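Local structure of voltage-sensor containing phosphatase (Ciona intestinalis, 3V0D) at residues 27-32 against 61-66; 94-99 against 284-289; 140-143 against 149-152. The protein probably dephosphorylates membrane phosphoinositides under the control of an attached voltage sensor, using a PTEN-like phosphatase domain and C2 domain. The protein carries 1 engineered substitution. All blocks are in the same frame, centred on the assembly; numbering follows the deposited sequence.

Contact 1. Residues 27-32 against 61-66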
loop_
_atom_site.group_PDB
_atom_site.type_symbol
_atom_site.label_atom_id
_atom_site.label_comp_id
_atom_site.label_asym_id
_atom_site.label_seq_id
_atom_site.Cartn_x
_atom_site.Cartn_y
_atom_site.Cartn_z
ATOM N N LEU A 27 17.681 7.792 -8.074
ATOM C CA LEU A 27 16.784 7.901 -9.213
ATOM C C LEU A 27 17.096 6.712 -10.098
ATOM O O LEU A 27 18.270 6.411 -10.354
ATOM C CB LEU A 27 17.052 9.233 -9.923
ATOM C CG LEU A 27 16.210 9.596 -11.151
ATOM C CD1 LEU A 27 16.132 11.107 -11.313
ATOM C CD2 LEU A 27 16.749 8.938 -12.456
ATOM N N THR A 28 16.038 6.045 -10.556
ATOM C CA THR A 28 16.163 4.823 -11.328
ATOM C C THR A 28 15.279 4.909 -12.558
ATOM O O THR A 28 14.074 5.179 -12.429
ATOM C CB THR A 28 15.690 3.607 -10.489
ATOM O OG1 THR A 28 16.427 3.537 -9.256
ATOM C CG2 THR A 28 15.790 2.289 -11.270
ATOM N N TYR A 29 15.828 4.625 -13.739
ATOM C CA TYR A 29 15.016 4.378 -14.924
ATOM C C TYR A 29 14.490 2.953 -14.859
ATOM O O TYR A 29 15.191 1.993 -15.165
ATOM C CB TYR A 29 15.807 4.605 -16.215
ATOM C CG TYR A 29 15.975 6.054 -16.563
ATOM C CD1 TYR A 29 17.019 6.809 -16.030
ATOM C CD2 TYR A 29 15.069 6.683 -17.405
ATOM C CE1 TYR A 29 17.177 8.144 -16.358
ATOM C CE2 TYR A 29 15.210 8.027 -17.753
ATOM C CZ TYR A 29 16.271 8.757 -17.217
ATOM O OH TYR A 29 16.442 10.083 -17.535
ATOM N N VAL A 30 13.268 2.803 -14.367
ATOM C CA VAL A 30 12.611 1.498 -14.344
ATOM C C VAL A 30 12.426 0.980 -15.775
ATOM O O VAL A 30 12.691 -0.189 -16.045
ATOM C CB VAL A 30 11.290 1.570 -13.553
ATOM C CG1 VAL A 30 10.541 0.233 -13.627
ATOM C CG2 VAL A 30 11.574 1.962 -12.080
ATOM N N THR A 31 12.004 1.893 -16.655
ATOM C CA THR A 31 12.103 1.731 -18.106
ATOM C C THR A 31 12.714 3.023 -18.639
ATOM O O THR A 31 12.990 3.941 -17.868
ATOM C CB THR A 31 10.758 1.508 -18.777
ATOM O OG1 THR A 31 10.041 2.741 -18.781
ATOM C CG2 THR A 31 9.928 0.406 -18.091
ATOM N N ASP A 32 12.918 3.127 -19.952
ATOM C CA ASP A 32 13.409 4.394 -20.513
ATOM C C ASP A 32 12.487 5.570 -20.243
ATOM O O ASP A 32 12.948 6.704 -20.310
ATOM C CB ASP A 32 13.567 4.350 -22.047
ATOM C CG ASP A 32 14.580 3.360 -22.545
ATOM O OD1 ASP A 32 14.576 3.155 -23.777
ATOM O OD2 ASP A 32 15.376 2.815 -21.758
ATOM N N THR A 61 16.877 19.424 -17.952
ATOM C CA THR A 61 18.033 19.159 -18.817
ATOM C C THR A 61 17.832 17.928 -19.691
ATOM O O THR A 61 18.101 17.964 -20.895
ATOM C CB THR A 61 19.327 18.968 -17.970
ATOM O OG1 THR A 61 19.563 20.153 -17.207
ATOM C CG2 THR A 61 20.563 18.679 -18.862
ATOM N N LYS A 62 17.365 16.845 -19.078
ATOM C CA LYS A 62 17.298 15.550 -19.740
ATOM C C LYS A 62 15.985 15.286 -20.463
ATOM O O LYS A 62 15.937 14.480 -21.413
ATOM C CB LYS A 62 17.547 14.423 -18.735
ATOM C CG LYS A 62 18.912 14.424 -18.055
ATOM C CD LYS A 62 20.009 14.021 -18.988
ATOM C CE LYS A 62 21.278 13.677 -18.224
ATOM N NZ LYS A 62 22.356 13.363 -19.195
ATOM N N HIS A 63 14.910 15.919 -19.996
ATOM C CA HIS A 63 13.586 15.665 -20.552
ATOM C C HIS A 63 12.815 16.974 -20.727
ATOM O O HIS A 63 11.657 17.075 -20.298
ATOM C CB HIS A 63 12.805 14.690 -19.654
ATOM C CG HIS A 63 13.483 13.369 -19.467
ATOM N ND1 HIS A 63 13.522 12.409 -20.457
ATOM C CD2 HIS A 63 14.176 12.864 -18.416
ATOM C CE1 HIS A 63 14.186 11.355 -20.009
ATOM N NE2 HIS A 63 14.601 11.609 -18.778
ATOM N N PRO A 64 13.457 17.996 -21.343
ATOM C CA PRO A 64 12.810 19.311 -21.365
ATOM C C PRO A 64 11.411 19.275 -21.977
ATOM O O PRO A 64 11.199 18.729 -23.075
ATOM C CB PRO A 64 13.761 20.175 -22.228
ATOM C CG PRO A 64 14.543 19.200 -23.014
ATOM C CD PRO A 64 14.708 18.009 -22.115
ATOM N N ASP A 65 10.456 19.824 -21.227
ATOM C CA ASP A 65 9.046 19.896 -21.632
ATOM C C ASP A 65 8.401 18.544 -21.884
ATOM O O ASP A 65 7.332 18.467 -22.499
ATOM C CB ASP A 65 8.850 20.789 -22.866
ATOM C CG ASP A 65 9.304 22.202 -22.643
ATOM O OD1 ASP A 65 8.955 22.813 -21.606
ATOM O OD2 ASP A 65 10.012 22.703 -23.531
ATOM N N LYS A 66 9.026 17.474 -21.386
ATOM C CA LYS A 66 8.527 16.131 -21.670
ATOM C C LYS A 66 8.496 15.264 -20.418
ATOM O O LYS A 66 8.593 14.027 -20.515
ATOM C CB LYS A 66 9.360 15.474 -22.772
ATOM C CG LYS A 66 9.125 16.107 -24.146
ATOM C CD LYS A 66 9.584 15.191 -25.281
ATOM C CE LYS A 66 9.767 15.948 -26.570
ATOM N NZ LYS A 66 8.509 16.566 -27.044
#

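Contact 2. Residues 94-99 against 284-289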
loop_
_atom_site.group_PDB
_atom_site.type_symbol
_atom_site.label_atom_id
_atom_site.label_comp_id
_atom_site.label_asym_id
_atom_site.label_seq_id
_atom_site.Cartn_x
_atom_site.Cartn_y
_atom_site.Cartn_z
ATOM N N ASP A 94 2.564 6.836 4.183
ATOM C CA ASP A 94 3.670 5.891 4.100
ATOM C C ASP A 94 3.209 4.523 4.611
ATOM O O ASP A 94 2.465 4.431 5.608
ATOM C CB ASP A 94 4.856 6.418 4.906
ATOM C CG ASP A 94 6.184 5.818 4.480
ATOM O OD1 ASP A 94 7.218 6.227 5.054
ATOM O OD2 ASP A 94 6.186 4.983 3.559
ATOM N N HIS A 95 3.608 3.470 3.904
ATOM C CA HIS A 95 3.253 2.095 4.309
ATOM C C HIS A 95 1.775 1.797 4.140
ATOM O O HIS A 95 1.283 0.822 4.708
ATOM C CB HIS A 95 3.727 1.732 5.730
ATOM C CG HIS A 95 5.082 2.229 6.022
ATOM N ND1 HIS A 95 6.202 1.840 5.321
ATOM C CD2 HIS A 95 5.491 3.120 6.939
ATOM C CE1 HIS A 95 7.255 2.482 5.805
ATOM N NE2 HIS A 95 6.853 3.251 6.803
ATOM N N ASN A 96 1.095 2.593 3.312
ATOM C CA ASN A 96 -0.312 2.406 3.043
ATOM C C ASN A 96 -0.567 2.480 1.530
ATOM O O ASN A 96 0.372 2.415 0.731
ATOM C CB ASN A 96 -1.141 3.409 3.869
ATOM C CG ASN A 96 -1.138 3.030 5.343
ATOM O OD1 ASN A 96 -1.916 2.172 5.770
ATOM N ND2 ASN A 96 -0.263 3.634 6.129
ATOM N N VAL A 97 -1.835 2.554 1.133
ATOM C CA VAL A 97 -2.242 2.423 -0.263
ATOM C C VAL A 97 -3.085 3.604 -0.677
ATOM O O VAL A 97 -3.746 4.235 0.150
ATOM C CB VAL A 97 -3.030 1.095 -0.525
ATOM C CG1 VAL A 97 -2.102 -0.110 -0.397
ATOM C CG2 VAL A 97 -4.253 0.981 0.366
ATOM N N PRO A 98 -3.126 3.886 -1.989
ATOM C CA PRO A 98 -4.110 4.842 -2.505
ATOM C C PRO A 98 -5.506 4.205 -2.460
ATOM O O PRO A 98 -5.649 2.981 -2.511
ATOM C CB PRO A 98 -3.678 4.998 -3.968
ATOM C CG PRO A 98 -3.129 3.650 -4.334
ATOM C CD PRO A 98 -2.381 3.207 -3.076
ATOM N N THR A 99 -6.528 5.050 -2.455
ATOM C CA THR A 99 -7.855 4.526 -2.739
ATOM C C THR A 99 -7.878 4.010 -4.185
ATOM O O THR A 99 -7.101 4.476 -5.034
ATOM C CB THR A 99 -8.954 5.570 -2.537
ATOM O OG1 THR A 99 -8.763 6.625 -3.492
ATOM C CG2 THR A 99 -8.991 6.087 -1.110
ATOM N N GLY A 284 4.812 -2.550 14.214
ATOM C CA GLY A 284 5.521 -2.431 12.944
ATOM C C GLY A 284 5.237 -1.077 12.333
ATOM O O GLY A 284 5.277 -0.056 13.024
ATOM N N TYR A 285 4.906 -1.059 11.056
ATOM C CA TYR A 285 4.418 0.151 10.425
ATOM C C TYR A 285 3.062 0.511 11.008
ATOM O O TYR A 285 2.360 -0.313 11.608
ATOM C CB TYR A 285 4.228 -0.094 8.932
ATOM C CG TYR A 285 5.436 -0.496 8.136
ATOM C CD1 TYR A 285 6.679 0.084 8.371
ATOM C CD2 TYR A 285 5.302 -1.413 7.105
ATOM C CE1 TYR A 285 7.792 -0.257 7.564
ATOM C CE2 TYR A 285 6.364 -1.751 6.308
ATOM C CZ TYR A 285 7.614 -1.182 6.546
ATOM O OH TYR A 285 8.673 -1.521 5.735
ATOM N N ASP A 286 2.679 1.761 10.787
ATOM C CA ASP A 286 1.339 2.236 11.133
ATOM C C ASP A 286 1.072 2.236 12.633
ATOM O O ASP A 286 -0.085 2.245 13.066
ATOM C CB ASP A 286 0.244 1.491 10.358
ATOM C CG ASP A 286 -0.912 2.400 9.996
ATOM O OD1 ASP A 286 -0.727 3.272 9.104
ATOM O OD2 ASP A 286 -1.995 2.217 10.567
ATOM N N ASN A 287 2.143 2.268 13.423
ATOM C CA ASN A 287 2.035 2.354 14.863
ATOM C C ASN A 287 1.132 1.302 15.480
ATOM O O ASN A 287 0.442 1.565 16.464
ATOM C CB ASN A 287 1.600 3.768 15.278
ATOM C CG ASN A 287 1.875 4.051 16.734
ATOM O OD1 ASN A 287 2.860 3.576 17.298
ATOM N ND2 ASN A 287 0.994 4.807 17.356
ATOM N N CYS A 288 1.173 0.099 14.938
ATOM C CA CYS A 288 0.397 -0.997 15.526
ATOM C C CYS A 288 1.020 -2.337 15.194
ATOM O O CYS A 288 1.834 -2.439 14.262
ATOM C CB CYS A 288 -1.086 -0.934 15.099
ATOM S SG CYS A 288 -1.376 -1.242 13.347
ATOM N N PRO A 289 0.641 -3.390 15.931
ATOM C CA PRO A 289 1.152 -4.723 15.595
ATOM C C PRO A 289 0.801 -5.199 14.195
ATOM O O PRO A 289 1.691 -5.680 13.512
ATOM C CB PRO A 289 0.553 -5.616 16.682
ATOM C CG PRO A 289 0.450 -4.682 17.878
ATOM C CD PRO A 289 -0.004 -3.371 17.269
#

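Contact 3. Residues 140-143 against 149-152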
loop_
_atom_site.group_PDB
_atom_site.type_symbol
_atom_site.label_atom_id
_atom_site.label_comp_id
_atom_site.label_asym_id
_atom_site.label_seq_id
_atom_site.Cartn_x
_atom_site.Cartn_y
_atom_site.Cartn_z
ATOM N N TRP A 140 1.154 1.014 -13.363
ATOM C CA TRP A 140 1.383 1.609 -14.689
ATOM C C TRP A 140 1.926 0.594 -15.685
ATOM O O TRP A 140 1.497 0.560 -16.827
ATOM C CB TRP A 140 2.299 2.833 -14.588
ATOM C CG TRP A 140 2.677 3.310 -15.946
ATOM C CD1 TRP A 140 3.900 3.151 -16.565
ATOM C CD2 TRP A 140 1.819 3.897 -16.915
ATOM N NE1 TRP A 140 3.852 3.634 -17.846
ATOM C CE2 TRP A 140 2.580 4.080 -18.091
ATOM C CE3 TRP A 140 0.481 4.282 -16.909
ATOM C CZ2 TRP A 140 2.043 4.631 -19.247
ATOM C CZ3 TRP A 140 -0.055 4.828 -18.063
ATOM C CH2 TRP A 140 0.729 5.004 -19.209
ATOM N N LEU A 141 2.881 -0.236 -15.250
ATOM C CA LEU A 141 3.459 -1.219 -16.149
ATOM C C LEU A 141 2.439 -2.232 -16.627
ATOM O O LEU A 141 2.514 -2.686 -17.771
ATOM C CB LEU A 141 4.655 -1.901 -15.496
ATOM C CG LEU A 141 5.836 -0.987 -15.236
ATOM C CD1 LEU A 141 6.871 -1.696 -14.364
ATOM C CD2 LEU A 141 6.432 -0.428 -16.559
ATOM N N LEU A 142 1.477 -2.579 -15.769
ATOM C CA LEU A 142 0.349 -3.407 -16.172
ATOM C C LEU A 142 -0.512 -2.669 -17.195
ATOM O O LEU A 142 -0.911 -3.230 -18.221
ATOM C CB LEU A 142 -0.527 -3.771 -14.974
ATOM C CG LEU A 142 0.022 -4.789 -14.002
ATOM C CD1 LEU A 142 -0.877 -4.885 -12.774
ATOM C CD2 LEU A 142 0.204 -6.151 -14.679
ATOM N N GLU A 143 -0.846 -1.413 -16.905
ATOM C CA GLU A 143 -1.663 -0.621 -17.849
ATOM C C GLU A 143 -0.989 -0.532 -19.217
ATOM O O GLU A 143 -1.654 -0.629 -20.253
ATOM C CB GLU A 143 -1.891 0.784 -17.299
ATOM C CG GLU A 143 -2.679 1.652 -18.292
ATOM C CD GLU A 143 -4.043 1.092 -18.667
ATOM O OE1 GLU A 143 -4.571 1.466 -19.748
ATOM O OE2 GLU A 143 -4.583 0.278 -17.897
ATOM N N THR A 149 0.554 -9.739 -15.387
ATOM C CA THR A 149 0.231 -10.113 -14.000
ATOM C C THR A 149 0.881 -9.138 -13.034
ATOM O O THR A 149 2.002 -8.647 -13.258
ATOM C CB THR A 149 0.676 -11.548 -13.649
ATOM O OG1 THR A 149 2.113 -11.635 -13.570
ATOM C CG2 THR A 149 0.120 -12.558 -14.654
ATOM N N ALA A 150 0.171 -8.858 -11.941
ATOM C CA ALA A 150 0.719 -8.023 -10.874
ATOM C C ALA A 150 2.024 -8.590 -10.354
ATOM O O ALA A 150 2.966 -7.838 -10.111
ATOM C CB ALA A 150 -0.292 -7.865 -9.751
ATOM N N LYS A 151 2.103 -9.918 -10.190
ATOM C CA LYS A 151 3.318 -10.511 -9.665
ATOM C C LYS A 151 4.538 -10.148 -10.513
ATOM O O LYS A 151 5.579 -9.769 -9.977
ATOM C CB LYS A 151 3.160 -12.022 -9.571
ATOM C CG LYS A 151 4.326 -12.741 -8.923
ATOM C CD LYS A 151 4.159 -14.254 -9.022
ATOM C CE LYS A 151 5.320 -14.996 -8.358
ATOM N NZ LYS A 151 6.632 -14.883 -9.083
ATOM N N GLU A 152 4.421 -10.292 -11.835
ATOM C CA GLU A 152 5.549 -9.999 -12.701
ATOM C C GLU A 152 5.882 -8.512 -12.670
ATOM O O GLU A 152 7.059 -8.149 -12.674
ATOM C CB GLU A 152 5.288 -10.450 -14.124
ATOM C CG GLU A 152 5.367 -11.931 -14.277
ATOM C CD GLU A 152 4.823 -12.349 -15.610
ATOM O OE1 GLU A 152 3.587 -12.258 -15.782
ATOM O OE2 GLU A 152 5.608 -12.752 -16.496
#

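Contact 1. Residues 27-32 against 61-66
A single polar link between Tyr29 and His63 joins strand 27-29 to the chain leaving helix 52-62, at the surface of the phosphatase domain. Tyr29 OH and His63 NE2 lie 2.7 Å apart in a short hydrogen bond in which either could be the donor. The side chains approach from opposite directions. Both groups meet through their edges: NE2 lies near the plane of the phenol and OH near the plane of the imidazole, with the planes turned 48° from each other. Neither ring covers the other, and the centroids stand 5.9 Å apart, so the hydrogen bond, rather than stacking, joins the two groups. Tyr29 places its CG opposite the carbonyl carbon (chi1 -77°), sending the ring out from the strand past Ile35, Phe58 and Tyr18.

On the other side, His63 is the first residue to leave helical geometry. It opens a type II beta turn from His63 to Lys66, in which Lys66 N bonds to His63 O at 2.9 Å, reversing the chain before strand 67-73. The hydrogen bond therefore fastens an outlying antiparallel strand to a helix-turn-strand connection, an element of the alpha/beta fold of tensin-type phosphatases.

Contact 2. Residues 94-99 against 284-289
The seam between the phosphatase and C2 domains is bridged here by His95 and Asn96, from the loop that probably corresponds to the WPD loop of protein tyrosine phosphatases, which meet Tyr285 and Asp286 of a C2-domain loop. The imidazole of His95 and the phenol of Tyr285 form an offset stack, nearly parallel at 5°, with centroids 3.6 Å apart. Tyr285 has CG anti to its carbonyl carbon (chi1 -60°), which brings the ring face over His95. Contact continues down to the base of the side chains, where His95 CB comes within 3.7 Å of Tyr285 CG. Asp94 OD2 lies over the opposite face of the imidazole, 3.5 Å above its plane, so that ring is sandwiched between a carboxylate and an aromatic face.

Beside the stack, Asn96 ND2 donates to Asp286 OD1 at 3.0 Å, in a fairly straight bond (160°) that reaches the oxygen on its anti side, out of the carboxylate plane. The same ND2 gives a more bent bond to Asp94 O, 2.9 Å away, while Asn96 OD1 accepts from Trp293; the amide is thus fixed in rotation. Asp286 is held by salt bridges to Arg273 and Lys271. The stack and the Asn96-Asp286 bond form part of a phosphatase-C2 interface, consistent with the one seen in PTEN.

Contact 3. Residues 140-143 against 149-152
Leu142, the residue with the most surface buried here, uses its two methyl groups to pack against the backbone at the start of the next helix, around Thr149 and Ala150. The example illustrates how a helix start can be packed through its peptide groups as much as through its side chains. Leu142 CD2 lies 3.4 Å from Thr149 O and 3.5 Å from Thr149 C, resting against the peptide group that enters helix 150-161. The other branch reaches further along: CD1 comes within 4.0 Å of Ala150 CA and 4.3 Å of Ala150 CB. With CG opposite the carbonyl carbon (chi1 -73°), the leucine fork straddles the Thr149-Ala150 junction. No hydrogen bond crosses; the contact is van der Waals packing of leucine methyls on a peptide group and on the Ala150 CA and CB.

The CB of Thr149 points away from helix 131-143, so its peptide rather than its side chain meets the leucine; Ala150 CB also points away but still lies within touch of CD1. The threonine side chain serves its own helix instead: as N-cap, Thr149 OG1 accepts from Glu152 N at 3.2 Å, and the same hydroxyl donates to Glu152 OE1 at 2.7 Å on the anti lone pair. Two bonds thus grip the hydroxyl and tie the N-cap to the first turn. The amide of Ala150 is satisfied by Glu186.

Helix 176-191, which carries that glutamate, closes over the junction, its Val182 touching both Leu142 and Ala150. The short loop between the segments thus joins helices 131-143 and 150-161, with helix 176-191 packed against both.

In the fold
Read from the N terminus, contact 1 comes first, closing a span of 28 residues that runs through strand 34-41 and helix 52-62 within the phosphatase domain. The chain then passes through strands 67-73 and 87-92 to residues 94-99, where the much longer span of contact 2 opens. Contact 3 falls wholly within that span, as a tight helix-to-helix connection, before the chain crosses into the C2 domain and returns at 284-289. Contacts 1 and 3 also touch, through Val30 and Thr31 against Leu141, so the corner after strand 27-29 packs on the C-terminal end of helix 131-143. Contact 2 stays about 10 Å, nearest atoms, from contact 3 and ties the two domains together.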